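Local coordinates for VgrG protein (Vibrio cholerae, PDB 4DTH) that binds ATP and magnesium in its actin cross-linking toxin domain and probably uses them to cross-link G-actin monomers, at residues Asp15-Phe20 and Val92-Glu97; Ile27-Ala32 and Ile166-Ser171; Leu34-Pro39 and Ala147-Ala152; Ile277-Lys282 and Gly326-His331. One frame throughout, in Å; residues are numbered along the deposited sequence.

Interaction 1: residues Asp15-Phe20 and Val92-Glu97. With ATP (adenosine-5'-triphosphate), chain B.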
# COMPACT_ATOMS: atom_id res chain seq x y z
N ASP A 15 -4.57 -4.35 -14.76
CA ASP A 15 -4.57 -3.34 -13.72
C ASP A 15 -5.54 -3.77 -12.66
O ASP A 15 -6.48 -4.53 -12.94
CB ASP A 15 -5.00 -1.97 -14.27
CG ASP A 15 -3.93 -1.31 -15.11
OD1 ASP A 15 -2.86 -0.97 -14.54
OD2 ASP A 15 -4.17 -1.09 -16.32
N PHE A 16 -5.35 -3.25 -11.46
CA PHE A 16 -6.25 -3.52 -10.36
C PHE A 16 -7.65 -3.04 -10.71
O PHE A 16 -7.79 -1.91 -11.19
CB PHE A 16 -5.83 -2.76 -9.10
CG PHE A 16 -4.55 -3.20 -8.43
CD1 PHE A 16 -4.29 -4.55 -8.22
CD2 PHE A 16 -3.64 -2.27 -7.95
CE1 PHE A 16 -3.12 -4.96 -7.56
CE2 PHE A 16 -2.47 -2.68 -7.29
CZ PHE A 16 -2.22 -4.02 -7.11
N PRO A 17 -8.69 -3.84 -10.36
CA PRO A 17 -10.06 -3.29 -10.44
C PRO A 17 -10.08 -2.07 -9.49
O PRO A 17 -9.34 -2.04 -8.49
CB PRO A 17 -10.94 -4.41 -9.91
CG PRO A 17 -10.04 -5.33 -9.18
CD PRO A 17 -8.67 -5.17 -9.72
N THR A 18 -10.86 -1.04 -9.83
CA THR A 18 -10.91 0.19 -9.03
C THR A 18 -12.21 0.29 -8.23
O THR A 18 -12.23 0.97 -7.20
CB THR A 18 -10.78 1.42 -9.95
OG1 THR A 18 -11.77 1.34 -10.98
CG2 THR A 18 -9.39 1.55 -10.57
N HIS A 19 -13.28 -0.38 -8.69
CA HIS A 19 -14.59 -0.30 -8.04
C HIS A 19 -15.01 -1.54 -7.26
O HIS A 19 -14.94 -2.66 -7.77
CB HIS A 19 -15.69 0.10 -9.03
CG HIS A 19 -16.99 0.41 -8.36
ND1 HIS A 19 -17.26 1.67 -7.86
CD2 HIS A 19 -18.02 -0.41 -8.02
CE1 HIS A 19 -18.45 1.59 -7.29
NE2 HIS A 19 -18.94 0.35 -7.36
N PHE A 20 -15.52 -1.32 -6.04
CA PHE A 20 -16.09 -2.36 -5.17
C PHE A 20 -17.42 -1.89 -4.59
O PHE A 20 -17.56 -0.70 -4.31
CB PHE A 20 -15.11 -2.80 -4.07
CG PHE A 20 -13.96 -3.57 -4.68
CD1 PHE A 20 -14.08 -4.93 -4.98
CD2 PHE A 20 -12.78 -2.93 -5.04
CE1 PHE A 20 -13.03 -5.63 -5.60
CE2 PHE A 20 -11.73 -3.63 -5.66
CZ PHE A 20 -11.86 -4.97 -5.93
N VAL A 92 1.47 -9.62 -4.71
CA VAL A 92 0.55 -8.50 -4.44
C VAL A 92 -0.83 -8.87 -4.97
O VAL A 92 -1.02 -9.00 -6.18
CB VAL A 92 1.08 -7.18 -5.08
CG1 VAL A 92 0.13 -6.02 -4.81
CG2 VAL A 92 2.48 -6.84 -4.56
N SER A 93 -1.80 -9.07 -4.07
CA SER A 93 -3.12 -9.50 -4.53
C SER A 93 -3.88 -8.44 -5.31
O SER A 93 -3.65 -7.24 -5.12
CB SER A 93 -3.98 -9.98 -3.36
OG SER A 93 -4.47 -8.91 -2.58
N TYR A 94 -4.77 -8.89 -6.20
CA TYR A 94 -5.75 -8.03 -6.86
C TYR A 94 -6.80 -7.86 -5.76
O TYR A 94 -7.17 -8.86 -5.12
CB TYR A 94 -6.35 -8.71 -8.10
CG TYR A 94 -5.43 -8.61 -9.29
CD1 TYR A 94 -4.39 -9.53 -9.47
CD2 TYR A 94 -5.53 -7.56 -10.19
CE1 TYR A 94 -3.51 -9.42 -10.54
CE2 TYR A 94 -4.65 -7.44 -11.27
CZ TYR A 94 -3.64 -8.38 -11.44
OH TYR A 94 -2.76 -8.27 -12.49
N PRO A 95 -7.21 -6.63 -5.41
CA PRO A 95 -8.17 -6.47 -4.31
C PRO A 95 -9.48 -7.21 -4.52
O PRO A 95 -9.86 -7.50 -5.67
CB PRO A 95 -8.40 -4.96 -4.25
CG PRO A 95 -8.07 -4.48 -5.65
CD PRO A 95 -6.88 -5.31 -6.01
N CYS A 96 -10.15 -7.55 -3.41
CA CYS A 96 -11.45 -8.21 -3.44
C CYS A 96 -12.33 -7.59 -2.36
O CYS A 96 -11.85 -6.79 -1.56
CB CYS A 96 -11.32 -9.72 -3.27
SG CYS A 96 -10.67 -10.25 -1.66
N GLU A 97 -13.63 -7.94 -2.36
CA GLU A 97 -14.52 -7.45 -1.32
C GLU A 97 -14.10 -8.08 -0.00
O GLU A 97 -13.77 -9.27 0.03
CB GLU A 97 -15.98 -7.82 -1.65
CG GLU A 97 -16.45 -7.25 -2.98
CD GLU A 97 -17.76 -7.80 -3.51
OE1 GLU A 97 -17.95 -7.75 -4.74
OE2 GLU A 97 -18.60 -8.26 -2.70
PG ATP B . 3.85 2.09 -1.98
O1G ATP B . 3.43 1.89 -0.56
O2G ATP B . 3.48 3.46 -2.47
O3G ATP B . 5.32 1.90 -2.17
PB ATP B . 2.93 0.61 -4.29
O1B ATP B . 2.83 1.83 -5.12
O2B ATP B . 4.16 -0.16 -4.71
O3B ATP B . 3.06 1.00 -2.85
PA ATP B . 0.18 0.04 -4.58
O1A ATP B . 0.00 1.50 -4.48
O2A ATP B . -0.33 -0.40 -5.95
O3A ATP B . 1.63 -0.30 -4.47
O5' ATP B . -0.65 -0.66 -3.40
C5' ATP B . -0.81 -2.09 -3.50
C4' ATP B . -1.72 -2.64 -2.43
O4' ATP B . -3.01 -1.96 -2.48
C3' ATP B . -2.04 -4.13 -2.61
O3' ATP B . -2.19 -4.80 -1.36
C2' ATP B . -3.35 -4.08 -3.39
O2' ATP B . -4.08 -5.29 -3.37
C1' ATP B . -4.03 -2.94 -2.65
N9 ATP B . -5.19 -2.34 -3.31
C8 ATP B . -5.22 -1.74 -4.55
N7 ATP B . -6.40 -1.28 -4.87
C5 ATP B . -7.20 -1.58 -3.78
C6 ATP B . -8.56 -1.35 -3.49
N6 ATP B . -9.40 -0.71 -4.31
N1 ATP B . -9.03 -1.78 -2.29
C2 ATP B . -8.19 -2.39 -1.45
N3 ATP B . -6.90 -2.67 -1.62
C4 ATP B . -6.45 -2.24 -2.81
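The Phe16 ring turns its edge to the face of the Tyr94 ring in an offset T-shaped stack, centroids 5.7 Å apart and planes at 77°. Its CD1 also meets Pro95 CD at 3.5 Å, and its CZ packs on a methyl of Val92, CG1. Over one face of the same ring stands ATP C8, 3.8 Å above the plane and toward the rim; only this corner of the base comes over the ring. Pro95 does the matching work from the other segment: its CG is 3.6 Å from ATP C5, and Phe20 crosses it at about a right angle, CE2 on CG. Phe16, Pro95 and Phe20 thus line the adenine pocket. At the ribose, ATP O2' gives a hydrogen bond to Ser93 O at 2.7 Å. Behind this first shell, Ser93 OG bonds to Ile27 N, and Tyr94 is fixed at its far end by OH to Pro14 O. Around the contact, strand 56-68 packs on Phe16, Val92 and Tyr94, helix 101-124 covers Cys96, and the backbone of Phe20 pairs with Thr337 of strand 337-338.

Interaction 2: residues Ile27-Ala32 and Ile166-Ser171. With MG (magnesium ion), chain E; ATP (adenosine-5'-triphosphate), chain B; SO4 (sulfate ion), chain I.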
# COMPACT_ATOMS: atom_id res chain seq x y z
N ILE A 27 -3.61 -7.53 -0.32
CA ILE A 27 -2.52 -8.01 0.52
C ILE A 27 -1.19 -7.96 -0.23
O ILE A 27 -1.17 -8.07 -1.46
CB ILE A 27 -2.78 -9.41 1.16
CG1 ILE A 27 -2.91 -10.52 0.08
CG2 ILE A 27 -3.99 -9.40 2.13
CD1 ILE A 27 -2.88 -12.00 0.60
N GLU A 28 -0.10 -7.78 0.51
CA GLU A 28 1.27 -7.75 0.00
C GLU A 28 2.03 -8.78 0.79
O GLU A 28 1.90 -8.84 2.02
CB GLU A 28 1.91 -6.37 0.17
CG GLU A 28 1.30 -5.31 -0.73
CD GLU A 28 1.67 -3.90 -0.34
OE1 GLU A 28 1.31 -3.46 0.78
OE2 GLU A 28 2.32 -3.22 -1.16
N ASN A 29 2.76 -9.64 0.09
CA ASN A 29 3.40 -10.78 0.72
C ASN A 29 4.79 -11.03 0.15
O ASN A 29 4.93 -11.60 -0.94
CB ASN A 29 2.46 -11.97 0.45
CG ASN A 29 2.79 -13.27 1.11
OD1 ASN A 29 2.41 -14.34 0.61
ND2 ASN A 29 3.44 -13.22 2.24
N GLU A 30 5.82 -10.59 0.89
CA GLU A 30 7.21 -10.76 0.46
C GLU A 30 7.67 -12.18 0.77
O GLU A 30 7.47 -12.68 1.87
CB GLU A 30 8.12 -9.72 1.13
CG GLU A 30 9.50 -9.59 0.51
CD GLU A 30 10.44 -8.66 1.26
OE1 GLU A 30 11.48 -8.29 0.68
OE2 GLU A 30 10.13 -8.29 2.42
N LEU A 31 8.23 -12.85 -0.23
CA LEU A 31 8.67 -14.24 -0.07
C LEU A 31 10.10 -14.33 0.45
O LEU A 31 10.93 -13.47 0.15
CB LEU A 31 8.56 -14.99 -1.40
CG LEU A 31 7.19 -15.04 -2.09
CD1 LEU A 31 7.27 -15.81 -3.36
CD2 LEU A 31 6.09 -15.64 -1.18
N ALA A 32 10.39 -15.40 1.21
CA ALA A 32 11.74 -15.70 1.68
C ALA A 32 12.20 -16.97 0.99
O ALA A 32 11.39 -17.85 0.69
CB ALA A 32 11.77 -15.90 3.19
N ILE A 166 10.22 -22.27 -0.02
CA ILE A 166 9.82 -20.87 -0.21
C ILE A 166 8.71 -20.58 0.78
O ILE A 166 7.72 -21.30 0.83
CB ILE A 166 9.46 -20.56 -1.69
CG1 ILE A 166 10.66 -20.89 -2.63
CG2 ILE A 166 8.98 -19.11 -1.86
CD1 ILE A 166 12.06 -20.36 -2.17
N THR A 167 8.94 -19.56 1.62
CA THR A 167 8.08 -19.24 2.75
C THR A 167 7.57 -17.81 2.80
O THR A 167 8.04 -16.94 2.08
CB THR A 167 8.80 -19.61 4.08
OG1 THR A 167 10.01 -18.85 4.17
CG2 THR A 167 9.11 -21.14 4.20
N MET A 168 6.61 -17.59 3.69
CA MET A 168 6.02 -16.28 3.97
C MET A 168 5.94 -16.11 5.48
O MET A 168 5.90 -17.11 6.21
CB MET A 168 4.67 -16.10 3.26
CG MET A 168 3.84 -17.34 3.20
SD MET A 168 2.56 -17.31 1.96
CE MET A 168 3.44 -17.89 0.51
N THR A 169 5.99 -14.85 5.97
CA THR A 169 6.01 -14.56 7.41
C THR A 169 5.32 -13.22 7.71
O THR A 169 5.35 -12.35 6.83
CB THR A 169 7.46 -14.66 7.93
OG1 THR A 169 7.50 -14.81 9.35
CG2 THR A 169 8.36 -13.51 7.46
N PRO A 170 4.73 -12.99 8.92
CA PRO A 170 4.07 -11.69 9.18
C PRO A 170 4.92 -10.45 8.90
O PRO A 170 4.38 -9.48 8.38
CB PRO A 170 3.65 -11.79 10.65
CG PRO A 170 3.44 -13.25 10.86
CD PRO A 170 4.55 -13.89 10.08
N SER A 171 6.24 -10.50 9.19
CA SER A 171 7.14 -9.38 8.89
C SER A 171 7.26 -9.07 7.39
O SER A 171 7.68 -7.97 7.04
CB SER A 171 8.52 -9.56 9.54
OG SER A 171 9.28 -10.61 8.96
MG MG E . 3.61 -3.53 -3.36
PG ATP B . 3.85 2.09 -1.98
O1G ATP B . 3.43 1.89 -0.56
O2G ATP B . 3.48 3.46 -2.47
O3G ATP B . 5.32 1.90 -2.17
PB ATP B . 2.93 0.61 -4.29
O1B ATP B . 2.83 1.83 -5.12
O2B ATP B . 4.16 -0.16 -4.71
O3B ATP B . 3.06 1.00 -2.85
PA ATP B . 0.18 0.04 -4.58
O1A ATP B . 0.00 1.50 -4.48
O2A ATP B . -0.33 -0.40 -5.95
O3A ATP B . 1.63 -0.30 -4.47
O5' ATP B . -0.65 -0.66 -3.40
C5' ATP B . -0.81 -2.09 -3.50
C4' ATP B . -1.72 -2.64 -2.43
O4' ATP B . -3.01 -1.96 -2.48
C3' ATP B . -2.04 -4.13 -2.61
O3' ATP B . -2.19 -4.80 -1.36
C2' ATP B . -3.35 -4.08 -3.39
O2' ATP B . -4.08 -5.29 -3.37
C1' ATP B . -4.03 -2.94 -2.65
N9 ATP B . -5.19 -2.34 -3.31
C8 ATP B . -5.22 -1.74 -4.55
N7 ATP B . -6.40 -1.28 -4.87
C5 ATP B . -7.20 -1.58 -3.78
C6 ATP B . -8.56 -1.35 -3.49
N6 ATP B . -9.40 -0.71 -4.31
N1 ATP B . -9.03 -1.78 -2.29
C2 ATP B . -8.19 -2.39 -1.45
N3 ATP B . -6.90 -2.67 -1.62
C4 ATP B . -6.45 -2.24 -2.81
S SO4 I . 7.94 -12.38 12.10
O1 SO4 I . 6.84 -11.56 12.63
O2 SO4 I . 7.85 -13.73 12.66
O3 SO4 I . 7.83 -12.47 10.64
O4 SO4 I . 9.23 -11.77 12.46
O HOH W 1 5.60 -12.93 3.81
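Ala32 and Thr167 form a single antiparallel bridge, a hydrogen-bonded pair that ties the chain about the end of strand 24-30 to the loop leading into strand 173-180. Ala32 N gives to Thr167 O at 2.9 Å and Thr167 N returns the bond to Ala32 O at 3.1 Å; both are nearly straight, at 171° and 168°. Beyond the bridge a water links the segments, donating to Glu30 O and accepting from Thr169 N. Among the side chains, Leu31 sends its two methyls to different partners: it crosses Ile166 at about a right angle, CD1 to CG2 4.0 Å, and lies beside Met168. Met168 crosses Asn29 at about a right angle, and its bend at chi3 (86°) sets CE beside Leu31 CD2. Phe118 of helix 101-124 covers Leu31 and Ile166, and Pro364 packs on Asn29 and Met168. The same strand reaches the nucleotide at its other end, where Ile27 and Glu28 belong to the ATP pocket; Glu90 and Gln174 belong to the magnesium sites that share Glu28. A sulfate, probably from the crystallisation liquor, takes bonds on its O3 from Thr169 OG1, Ser171 N and Ser171 OG. Glu28 OE2 reaches one magnesium ion at 2.6 Å.

Interaction 3: residues Leu34-Pro39 and Ala147-Ala152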
# COMPACT_ATOMS: atom_id res chain seq x y z
N LEU A 34 14.23 -17.01 -1.96
CA LEU A 34 14.61 -16.80 -3.36
C LEU A 34 14.69 -15.32 -3.70
O LEU A 34 14.27 -14.46 -2.92
CB LEU A 34 13.63 -17.53 -4.34
CG LEU A 34 12.14 -17.14 -4.33
CD1 LEU A 34 11.89 -15.81 -5.01
CD2 LEU A 34 11.33 -18.13 -5.10
N VAL A 35 15.17 -15.05 -4.92
CA VAL A 35 15.21 -13.73 -5.51
C VAL A 35 14.78 -13.82 -6.98
O VAL A 35 14.80 -14.90 -7.57
CB VAL A 35 16.61 -13.08 -5.40
CG1 VAL A 35 16.95 -12.70 -3.95
CG2 VAL A 35 17.70 -13.97 -6.03
N VAL A 36 14.42 -12.68 -7.56
CA VAL A 36 14.18 -12.52 -8.99
C VAL A 36 15.29 -11.59 -9.49
O VAL A 36 15.64 -10.62 -8.80
CB VAL A 36 12.76 -11.99 -9.37
CG1 VAL A 36 12.48 -10.60 -8.80
CG2 VAL A 36 12.56 -11.99 -10.90
N ALA A 37 15.87 -11.90 -10.64
CA ALA A 37 16.86 -11.01 -11.24
C ALA A 37 16.28 -10.56 -12.57
O ALA A 37 15.63 -11.35 -13.27
CB ALA A 37 18.19 -11.70 -11.43
N MET A 38 16.39 -9.26 -12.85
CA MET A 38 15.82 -8.66 -14.05
C MET A 38 16.73 -7.54 -14.57
O MET A 38 17.52 -7.03 -13.77
CB MET A 38 14.45 -8.04 -13.70
CG MET A 38 13.32 -9.00 -13.86
SD MET A 38 11.72 -8.18 -13.76
CE MET A 38 11.53 -8.10 -12.09
N PRO A 39 16.60 -7.09 -15.85
CA PRO A 39 17.39 -5.94 -16.30
C PRO A 39 17.16 -4.71 -15.42
O PRO A 39 16.09 -4.58 -14.82
CB PRO A 39 16.85 -5.66 -17.71
CG PRO A 39 16.28 -6.95 -18.17
CD PRO A 39 15.71 -7.58 -16.93
N ALA A 147 9.25 -11.92 -19.65
CA ALA A 147 10.06 -13.13 -19.76
C ALA A 147 11.54 -12.86 -19.47
O ALA A 147 12.29 -13.81 -19.24
CB ALA A 147 9.89 -13.75 -21.15
N LYS A 148 11.96 -11.58 -19.49
CA LYS A 148 13.33 -11.17 -19.22
C LYS A 148 13.57 -11.12 -17.70
O LYS A 148 13.71 -10.05 -17.11
CB LYS A 148 13.65 -9.82 -19.90
CG LYS A 148 14.88 -9.88 -20.80
CD LYS A 148 15.06 -8.61 -21.62
CE LYS A 148 16.41 -8.57 -22.30
NZ LYS A 148 17.45 -8.07 -21.38
N HIS A 149 13.57 -12.31 -17.09
CA HIS A 149 13.81 -12.49 -15.66
C HIS A 149 14.35 -13.89 -15.40
O HIS A 149 14.25 -14.76 -16.26
CB HIS A 149 12.51 -12.27 -14.82
CG HIS A 149 11.58 -13.45 -14.82
ND1 HIS A 149 10.60 -13.60 -15.78
CD2 HIS A 149 11.53 -14.52 -13.98
CE1 HIS A 149 9.98 -14.74 -15.50
NE2 HIS A 149 10.51 -15.32 -14.42
N VAL A 150 14.92 -14.10 -14.21
CA VAL A 150 15.33 -15.41 -13.72
C VAL A 150 14.95 -15.50 -12.25
O VAL A 150 14.92 -14.48 -11.55
CB VAL A 150 16.83 -15.81 -13.95
CG1 VAL A 150 17.16 -15.93 -15.44
CG2 VAL A 150 17.80 -14.86 -13.24
N ILE A 151 14.66 -16.72 -11.79
CA ILE A 151 14.36 -16.98 -10.38
C ILE A 151 15.53 -17.79 -9.85
O ILE A 151 15.91 -18.79 -10.46
CB ILE A 151 13.01 -17.76 -10.22
CG1 ILE A 151 11.80 -16.96 -10.78
CG2 ILE A 151 12.79 -18.20 -8.74
CD1 ILE A 151 11.47 -15.61 -10.04
N ALA A 152 16.09 -17.37 -8.70
CA ALA A 152 17.22 -18.07 -8.10
C ALA A 152 17.07 -18.21 -6.60
O ALA A 152 16.58 -17.30 -5.93
CB ALA A 152 18.52 -17.36 -8.43
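Four backbone hydrogen bonds join Val35 and Ala37 to Ala152 and Val150, making an antiparallel ladder between strands 34-38 and 150-153. Val35 N gives to Ala152 O at 2.8 Å, and Ala152 N answers to Val35 O. Two residues on, Ala37 N donates to Val150 O at 2.9 Å, while Val150 N reaches Ala37 O. Val36 and Ile151 sit between them as the non-hydrogen-bonded pair, and there CA-H groups also approach carbonyls: Val36 CA lies 3.3 Å from Val150 O.

The two faces differ. On one, small groups meet, with Ala37 CB against Val150 CG2 at 3.7 Å and Val35 CG2 near Ala152 CB. On the other, Ile151 is wedged between two neighbours. Its CG2 touches Leu34 CD2, and its CD1 comes within 3.9 Å of Val36 CG2, the methyl anti to the backbone N. This face looks toward helix 101-124, where Phe118 packs on Leu34 and Ile151, and toward Phe46 of strand 45-51; the Val35 and Ala37 face is also buried, with Thr86 against it. Strand 85-97 flanks strand 34-38 along its other edge, bonding to Val36 and Met38.

The ladder ends at the Ala37-Val150 pair; beyond it Lys148 is the centre of an inverse gamma turn. His149 is fixed by ND1 to Asn146 O and NE2 to Leu130 N, and its CB packs on Met38 CG. Lys148 O is buried without a polar partner in the model; Pro39 CD lies 3.2 Å from it.

Interaction 4: residues Ile277-Lys282 and Gly326-His331. With ATP (adenosine-5'-triphosphate), chain B.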
# COMPACT_ATOMS: atom_id res chain seq x y z
N ILE A 277 -1.14 2.66 10.56
CA ILE A 277 -2.20 2.55 9.57
C ILE A 277 -1.90 3.74 8.65
O ILE A 277 -2.16 4.90 9.00
CB ILE A 277 -3.62 2.56 10.19
CG1 ILE A 277 -3.80 1.34 11.13
CG2 ILE A 277 -4.68 2.57 9.09
CD1 ILE A 277 -5.06 1.34 12.03
N LEU A 278 -1.28 3.44 7.51
CA LEU A 278 -0.81 4.46 6.58
C LEU A 278 -1.84 4.89 5.54
O LEU A 278 -2.21 4.07 4.69
CB LEU A 278 0.47 3.94 5.89
CG LEU A 278 1.12 4.82 4.81
CD1 LEU A 278 1.74 6.08 5.42
CD2 LEU A 278 2.17 4.03 4.02
N PRO A 279 -2.27 6.17 5.52
CA PRO A 279 -3.16 6.63 4.44
C PRO A 279 -2.49 6.43 3.08
O PRO A 279 -1.30 6.74 2.92
CB PRO A 279 -3.35 8.12 4.76
CG PRO A 279 -3.10 8.22 6.26
CD PRO A 279 -1.93 7.28 6.44
N ARG A 280 -3.22 5.84 2.12
CA ARG A 280 -2.69 5.55 0.79
C ARG A 280 -3.34 6.38 -0.29
O ARG A 280 -3.01 6.21 -1.47
CB ARG A 280 -2.83 4.04 0.46
CG ARG A 280 -1.92 3.13 1.28
CD ARG A 280 -0.46 3.13 0.86
NE ARG A 280 -0.26 2.70 -0.53
CZ ARG A 280 0.06 3.53 -1.52
NH1 ARG A 280 0.22 4.83 -1.29
NH2 ARG A 280 0.22 3.06 -2.75
N THR A 281 -4.28 7.26 0.08
CA THR A 281 -5.00 8.07 -0.90
C THR A 281 -4.64 9.52 -0.66
O THR A 281 -4.53 9.95 0.49
CB THR A 281 -6.52 7.79 -0.82
OG1 THR A 281 -6.75 6.41 -1.05
CG2 THR A 281 -7.35 8.63 -1.83
N LYS A 282 -4.46 10.27 -1.76
CA LYS A 282 -4.16 11.70 -1.74
C LYS A 282 -5.21 12.44 -0.89
O LYS A 282 -6.40 12.38 -1.21
CB LYS A 282 -4.14 12.24 -3.19
CG LYS A 282 -3.83 13.73 -3.34
CD LYS A 282 -3.98 14.20 -4.80
CE LYS A 282 -2.89 13.69 -5.73
NZ LYS A 282 -3.04 14.24 -7.10
N GLY A 326 -0.46 17.15 -2.42
CA GLY A 326 0.66 16.38 -1.89
C GLY A 326 0.21 15.05 -1.33
O GLY A 326 -0.92 14.92 -0.84
N GLU A 327 1.06 14.03 -1.45
CA GLU A 327 0.76 12.68 -0.99
C GLU A 327 1.37 12.44 0.39
O GLU A 327 2.43 12.99 0.71
CB GLU A 327 1.29 11.66 -1.99
CG GLU A 327 0.65 11.76 -3.37
CD GLU A 327 -0.65 11.01 -3.57
OE1 GLU A 327 -1.24 10.53 -2.57
OE2 GLU A 327 -1.10 10.92 -4.74
N VAL A 328 0.72 11.58 1.20
CA VAL A 328 1.21 11.21 2.54
C VAL A 328 2.56 10.49 2.44
O VAL A 328 3.48 10.83 3.18
CB VAL A 328 0.15 10.39 3.33
CG1 VAL A 328 0.75 9.74 4.58
CG2 VAL A 328 -1.04 11.27 3.71
N ALA A 329 2.67 9.52 1.50
CA ALA A 329 3.90 8.73 1.34
C ALA A 329 4.04 8.20 -0.08
O ALA A 329 3.92 7.00 -0.33
CB ALA A 329 3.91 7.57 2.35
N GLY A 330 4.31 9.11 -1.01
CA GLY A 330 4.49 8.74 -2.42
C GLY A 330 3.19 8.46 -3.15
O GLY A 330 2.10 8.69 -2.61
N HIS A 331 3.31 7.95 -4.40
CA HIS A 331 2.16 7.68 -5.26
C HIS A 331 0.99 7.00 -4.53
O HIS A 331 1.17 5.96 -3.92
CB HIS A 331 2.56 6.95 -6.55
CG HIS A 331 1.42 6.77 -7.50
ND1 HIS A 331 0.72 7.85 -8.01
CD2 HIS A 331 0.90 5.63 -8.01
CE1 HIS A 331 -0.21 7.33 -8.79
NE2 HIS A 331 -0.13 6.00 -8.83
PG ATP B . 3.85 2.09 -1.98
O1G ATP B . 3.43 1.89 -0.56
O2G ATP B . 3.48 3.46 -2.47
O3G ATP B . 5.32 1.90 -2.17
PB ATP B . 2.93 0.61 -4.29
O1B ATP B . 2.83 1.83 -5.12
O2B ATP B . 4.16 -0.16 -4.71
O3B ATP B . 3.06 1.00 -2.85
PA ATP B . 0.18 0.04 -4.58
O1A ATP B . 0.00 1.50 -4.48
O2A ATP B . -0.33 -0.40 -5.95
O3A ATP B . 1.63 -0.30 -4.47
O5' ATP B . -0.65 -0.66 -3.40
C5' ATP B . -0.81 -2.09 -3.50
C4' ATP B . -1.72 -2.64 -2.43
O4' ATP B . -3.01 -1.96 -2.48
C3' ATP B . -2.04 -4.13 -2.61
O3' ATP B . -2.19 -4.80 -1.36
C2' ATP B . -3.35 -4.08 -3.39
O2' ATP B . -4.08 -5.29 -3.37
C1' ATP B . -4.03 -2.94 -2.65
N9 ATP B . -5.19 -2.34 -3.31
C8 ATP B . -5.22 -1.74 -4.55
N7 ATP B . -6.40 -1.28 -4.87
C5 ATP B . -7.20 -1.58 -3.78
C6 ATP B . -8.56 -1.35 -3.49
N6 ATP B . -9.40 -0.71 -4.31
N1 ATP B . -9.03 -1.78 -2.29
C2 ATP B . -8.19 -2.39 -1.45
N3 ATP B . -6.90 -2.67 -1.62
C4 ATP B . -6.45 -2.24 -2.81
O HOH W 2 0.89 6.15 1.19
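The guanidinium of Arg280 grips one carbonyl oxygen, His331 O, with both terminal nitrogens. NH1 makes the shorter bond, 3.0 Å at 156°, and NH2 the longer, 3.3 Å; the oxygen lies close to the guanidinium plane. NH1 also gives to a water 2.9 Å away, which in turn sits 2.9 Å from Pro279 O, and NE has a long, weak ion pair with Glu351 OE1. NH2 faces ATP O1A at a modelled distance too short to trust in detail, and ATP O2G stands over one face of the group. Bends at chi2 (-76°) and chi3 (-60°) fold the Arg280 chain back, placing CD and NE on the way to the phosphates. Arg280 and His331 both belong to the ATP pocket, and the positive group would be expected to offset phosphate charge.

Glu327 OE2 is satisfied by Asn334 ND2, with a weak bond from Gly332 N. The Glu327 side chain crosses Lys282 at about a right angle, OE1 3.4 Å from Lys282 CB, while Lys282 NZ stays beyond salt-bridge range; Lys282 N is taken by Asn334 OD1. Thr281 OG1 bonds to Leu349 N and Ile333 O.

Apolar packing completes the join: Leu278 CD1 touches Val328 CG1 at 3.9 Å and also Ala329 CB. Helix 269-275 covers Leu278, Val328 and Ala329, helix 221-245 sends Ile234 against Pro279 and Val328, and strand 343-352 pairs with strand 277-279.

In the fold
From the N terminus, interaction 1 brings residues 15-20 back onto strand 85-97, closing a loop rich in strand. Interaction 2 opens inside that loop, at 27-32, and closes beyond it at 166-171, so the two cross; they also touch, through neighbouring strands 24-30 and 85-97. Interaction 3 lies wholly within the span of interaction 2 and also crosses interaction 1. It touches interaction 2 where Leu34 packs on Ile166, and lies farther from the nucleotide. Interaction 4 follows in series, closing a largely helical excursion between 282 and 326. Interactions 1, 2 and 4 converge on ATP, joining the adenine, metal and phosphate sides of the site.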